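Local coordinates for protein salicylaldehyde dehydrogenase NahF (Pseudomonas putida, PDB 4JZ6) that probably oxidises salicylaldehyde to salicylate with NAD+ and water, a step in the breakdown of naphthalene, at residues I29-E38 and T49-D58. Residues are numbered along the deposited sequence; the frame is centred on the assembly and turned at random.
Sequences IDSSDQQTFE and TESANATVTD
D58 and S32 meet where the turn 31-34 docks on the start of the helix that begins at 56, a compact example of how one carboxylate can organise two pieces of backbone. D58 OD2 receives S32 N at 2.8 Å through its syn lone pair, in a nearly straight bond (174°), while its anti lone pair takes T55 N at 2.9 Å. T55 OG1 in turn accepts from D58 N, closing a capping box. With an alanine in place of D58, the amides of S32 and T55 would probably lose their shared acceptor, and the turn would be held less firmly against the helix start. The S32 and T55 hydroxyls also face each other, though too closely modelled for the bond between them to be taken at face value, and the methyl CG2 of T55 slides past the D33 carboxylate, which also forms a salt bridge with R224.

Further along, N53 N gives a hydrogen bond to Q35 O, and the backbones of F37 and S51 exchange a pair of hydrogen bonds, S51 N to F37 O being 2.8 Å. The F37 side chain, with CG between its backbone N and carbonyl carbon (chi1 72°), brings its ring toward S51, A52 and N53. A52 O lies at the ring edge, 3.3 Å from F37 CE2, and S51 CB is 3.5 Å from F37 CZ. The N53 side chain crosses that of F37 at about a right angle, with its amide plane 59° from the ring plane; N53 OD1 comes 3.6 Å from F37 CD2 but is hydrogen-bonded to S221 N. Elsewhere on the hairpin, T36 OG1 donates to the anti lone pair of E50 OE2 at 3.2 Å, while E50 OE1 is hydrogen-bonded to H17 NE2.

Together these contacts describe an antiparallel beta hairpin, strands 36-40 and 47-52, at the edge of the N-terminal four-stranded sheet of this aldehyde dehydrogenase, running on into a capped helix.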
loop_
_atom_site.group_PDB
_atom_site.type_symbol
_atom_site.label_atom_id
_atom_site.label_comp_id
_atom_site.label_asym_id
_atom_site.label_seq_id
_atom_site.Cartn_x
_atom_site.Cartn_y
_atom_site.Cartn_z
ATOM N N ILE A 29 14.630 -21.112 -22.453
ATOM C CA ILE A 29 16.084 -20.996 -22.541
ATOM C C ILE A 29 16.795 -21.463 -21.276
ATOM O O ILE A 29 16.198 -21.529 -20.201
ATOM C CB ILE A 29 16.508 -19.535 -22.774
ATOM C CG1 ILE A 29 15.884 -18.635 -21.711
ATOM C CG2 ILE A 29 16.098 -19.062 -24.153
ATOM C CD1 ILE A 29 16.311 -17.198 -21.809
ATOM N N ASP A 30 18.080 -21.773 -21.412
ATOM C CA ASP A 30 18.924 -22.087 -20.265
ATOM C C ASP A 30 19.319 -20.784 -19.579
ATOM O O ASP A 30 19.113 -19.703 -20.130
ATOM C CB ASP A 30 20.183 -22.826 -20.718
ATOM C CG ASP A 30 19.874 -24.116 -21.447
ATOM O OD1 ASP A 30 18.963 -24.848 -21.005
ATOM O OD2 ASP A 30 20.544 -24.394 -22.464
ATOM N N SER A 31 19.885 -20.884 -18.379
ATOM C CA SER A 31 20.352 -19.696 -17.673
ATOM C C SER A 31 21.662 -19.222 -18.285
ATOM O O SER A 31 22.322 -19.970 -19.003
ATOM C CB SER A 31 20.544 -19.983 -16.189
ATOM O OG SER A 31 21.623 -20.879 -15.986
ATOM N N SER A 32 22.044 -17.984 -17.988
ATOM C CA SER A 32 23.220 -17.374 -18.603
ATOM C C SER A 32 24.527 -18.117 -18.308
ATOM O O SER A 32 25.563 -17.827 -18.915
ATOM C CB SER A 32 23.342 -15.912 -18.176
ATOM O OG SER A 32 23.566 -15.818 -16.782
ATOM N N ASP A 33 24.477 -19.073 -17.386
ATOM C CA ASP A 33 25.661 -19.838 -17.026
ATOM C C ASP A 33 25.453 -21.335 -17.236
ATOM O O ASP A 33 26.227 -22.151 -16.729
ATOM C CB ASP A 33 26.053 -19.554 -15.576
ATOM C CG ASP A 33 24.924 -19.827 -14.609
ATOM O OD1 ASP A 33 23.790 -20.062 -15.073
ATOM O OD2 ASP A 33 25.168 -19.798 -13.383
ATOM N N GLN A 34 24.405 -21.682 -17.983
ATOM C CA GLN A 34 24.039 -23.076 -18.266
ATOM C C GLN A 34 24.013 -23.967 -17.022
ATOM O O GLN A 34 24.228 -25.178 -17.111
ATOM C CB GLN A 34 24.956 -23.696 -19.330
ATOM C CG GLN A 34 24.970 -22.967 -20.663
ATOM C CD GLN A 34 25.997 -21.854 -20.696
ATOM O OE1 GLN A 34 27.058 -21.959 -20.082
ATOM N NE2 GLN A 34 25.683 -20.778 -21.408
ATOM N N GLN A 35 23.757 -23.363 -15.868
ATOM C CA GLN A 35 23.736 -24.094 -14.609
ATOM C C GLN A 35 22.314 -24.523 -14.261
ATOM O O GLN A 35 21.344 -23.850 -14.619
ATOM C CB GLN A 35 24.317 -23.235 -13.487
ATOM C CG GLN A 35 25.793 -22.939 -13.631
ATOM C CD GLN A 35 26.634 -23.748 -12.672
ATOM O OE1 GLN A 35 27.244 -24.754 -13.054
ATOM N NE2 GLN A 35 26.675 -23.315 -11.410
ATOM N N THR A 36 22.197 -25.646 -13.561
ATOM C CA THR A 36 20.892 -26.137 -13.144
ATOM C C THR A 36 20.800 -26.303 -11.633
ATOM O O THR A 36 21.786 -26.133 -10.912
ATOM C CB THR A 36 20.556 -27.479 -13.815
ATOM O OG1 THR A 36 21.620 -28.406 -13.584
ATOM C CG2 THR A 36 20.376 -27.292 -15.307
ATOM N N PHE A 37 19.596 -26.616 -11.166
ATOM C CA PHE A 37 19.363 -26.988 -9.776
ATOM C C PHE A 37 18.244 -28.014 -9.761
ATOM O O PHE A 37 17.438 -28.068 -10.691
ATOM C CB PHE A 37 18.993 -25.770 -8.924
ATOM C CG PHE A 37 17.614 -25.226 -9.192
ATOM C CD1 PHE A 37 16.529 -25.634 -8.432
ATOM C CD2 PHE A 37 17.409 -24.290 -10.191
ATOM C CE1 PHE A 37 15.259 -25.124 -8.672
ATOM C CE2 PHE A 37 16.146 -23.773 -10.435
ATOM C CZ PHE A 37 15.070 -24.190 -9.673
ATOM N N GLU A 38 18.184 -28.822 -8.708
ATOM C CA GLU A 38 17.218 -29.914 -8.668
ATOM C C GLU A 38 16.184 -29.773 -7.561
ATOM O O GLU A 38 16.425 -29.132 -6.540
ATOM C CB GLU A 38 17.935 -31.256 -8.535
ATOM C CG GLU A 38 18.765 -31.638 -9.750
ATOM C CD GLU A 38 19.614 -32.863 -9.505
ATOM O OE1 GLU A 38 19.939 -33.128 -8.325
ATOM O OE2 GLU A 38 19.952 -33.560 -10.489
ATOM N N THR A 49 12.585 -32.938 -10.444
ATOM C CA THR A 49 12.723 -31.948 -11.513
ATOM C C THR A 49 14.120 -31.325 -11.543
ATOM O O THR A 49 14.689 -31.001 -10.498
ATOM C CB THR A 49 11.684 -30.817 -11.361
ATOM O OG1 THR A 49 10.387 -31.383 -11.150
ATOM C CG2 THR A 49 11.656 -29.925 -12.598
ATOM N N GLU A 50 14.671 -31.174 -12.745
ATOM C CA GLU A 50 15.909 -30.429 -12.938
ATOM C C GLU A 50 15.565 -29.136 -13.674
ATOM O O GLU A 50 14.995 -29.171 -14.763
ATOM C CB GLU A 50 16.923 -31.258 -13.729
ATOM C CG GLU A 50 18.282 -30.599 -13.901
ATOM C CD GLU A 50 19.259 -31.453 -14.707
ATOM O OE1 GLU A 50 18.884 -32.570 -15.131
ATOM O OE2 GLU A 50 20.411 -31.009 -14.921
ATOM N N SER A 51 15.889 -27.997 -13.070
ATOM C CA SER A 51 15.510 -26.705 -13.635
ATOM C C SER A 51 16.723 -25.833 -13.959
ATOM O O SER A 51 17.768 -25.947 -13.318
ATOM C CB SER A 51 14.560 -25.965 -12.687
ATOM O OG SER A 51 14.199 -24.684 -13.190
ATOM N N ALA A 52 16.582 -24.979 -14.969
ATOM C CA ALA A 52 17.595 -23.974 -15.263
ATOM C C ALA A 52 17.744 -23.066 -14.048
ATOM O O ALA A 52 16.754 -22.674 -13.434
ATOM C CB ALA A 52 17.200 -23.166 -16.486
ATOM N N ASN A 53 18.985 -22.755 -13.685
ATOM C CA ASN A 53 19.250 -21.955 -12.497
ATOM C C ASN A 53 19.573 -20.519 -12.871
ATOM O O ASN A 53 20.724 -20.193 -13.138
ATOM C CB ASN A 53 20.403 -22.563 -11.698
ATOM C CG ASN A 53 20.428 -22.094 -10.256
ATOM O OD1 ASN A 53 19.510 -21.413 -9.789
ATOM N ND2 ASN A 53 21.478 -22.472 -9.535
ATOM N N ALA A 54 18.550 -19.669 -12.883
ATOM C CA ALA A 54 18.684 -18.287 -13.334
ATOM C C ALA A 54 19.781 -17.528 -12.608
ATOM O O ALA A 54 20.056 -17.777 -11.437
ATOM C CB ALA A 54 17.361 -17.557 -13.184
ATOM N N THR A 55 20.417 -16.610 -13.322
ATOM C CA THR A 55 21.379 -15.706 -12.714
ATOM C C THR A 55 20.751 -14.327 -12.618
ATOM O O THR A 55 19.649 -14.103 -13.126
ATOM C CB THR A 55 22.656 -15.580 -13.549
ATOM O OG1 THR A 55 22.335 -15.029 -14.833
ATOM C CG2 THR A 55 23.315 -16.938 -13.718
ATOM N N VAL A 56 21.457 -13.410 -11.965
ATOM C CA VAL A 56 21.024 -12.022 -11.900
ATOM C C VAL A 56 20.913 -11.467 -13.313
ATOM O O VAL A 56 19.965 -10.742 -13.634
ATOM C CB VAL A 56 22.007 -11.176 -11.078
ATOM C CG1 VAL A 56 21.731 -9.694 -11.272
ATOM C CG2 VAL A 56 21.916 -11.553 -9.613
ATOM N N THR A 57 21.874 -11.835 -14.159
ATOM C CA THR A 57 21.858 -11.435 -15.558
ATOM C C THR A 57 20.553 -11.839 -16.232
ATOM O O THR A 57 19.951 -11.041 -16.950
ATOM C CB THR A 57 23.041 -12.038 -16.343
ATOM O OG1 THR A 57 24.279 -11.654 -15.728
ATOM C CG2 THR A 57 23.023 -11.542 -17.780
ATOM N N ASP A 58 20.116 -13.076 -15.994
ATOM C CA ASP A 58 18.854 -13.566 -16.552
ATOM C C ASP A 58 17.684 -12.732 -16.047
ATOM O O ASP A 58 16.751 -12.431 -16.793
ATOM C CB ASP A 58 18.621 -15.043 -16.210
ATOM C CG ASP A 58 19.618 -15.973 -16.893
ATOM O OD1 ASP A 58 19.586 -16.084 -18.141
ATOM O OD2 ASP A 58 20.426 -16.610 -16.181
#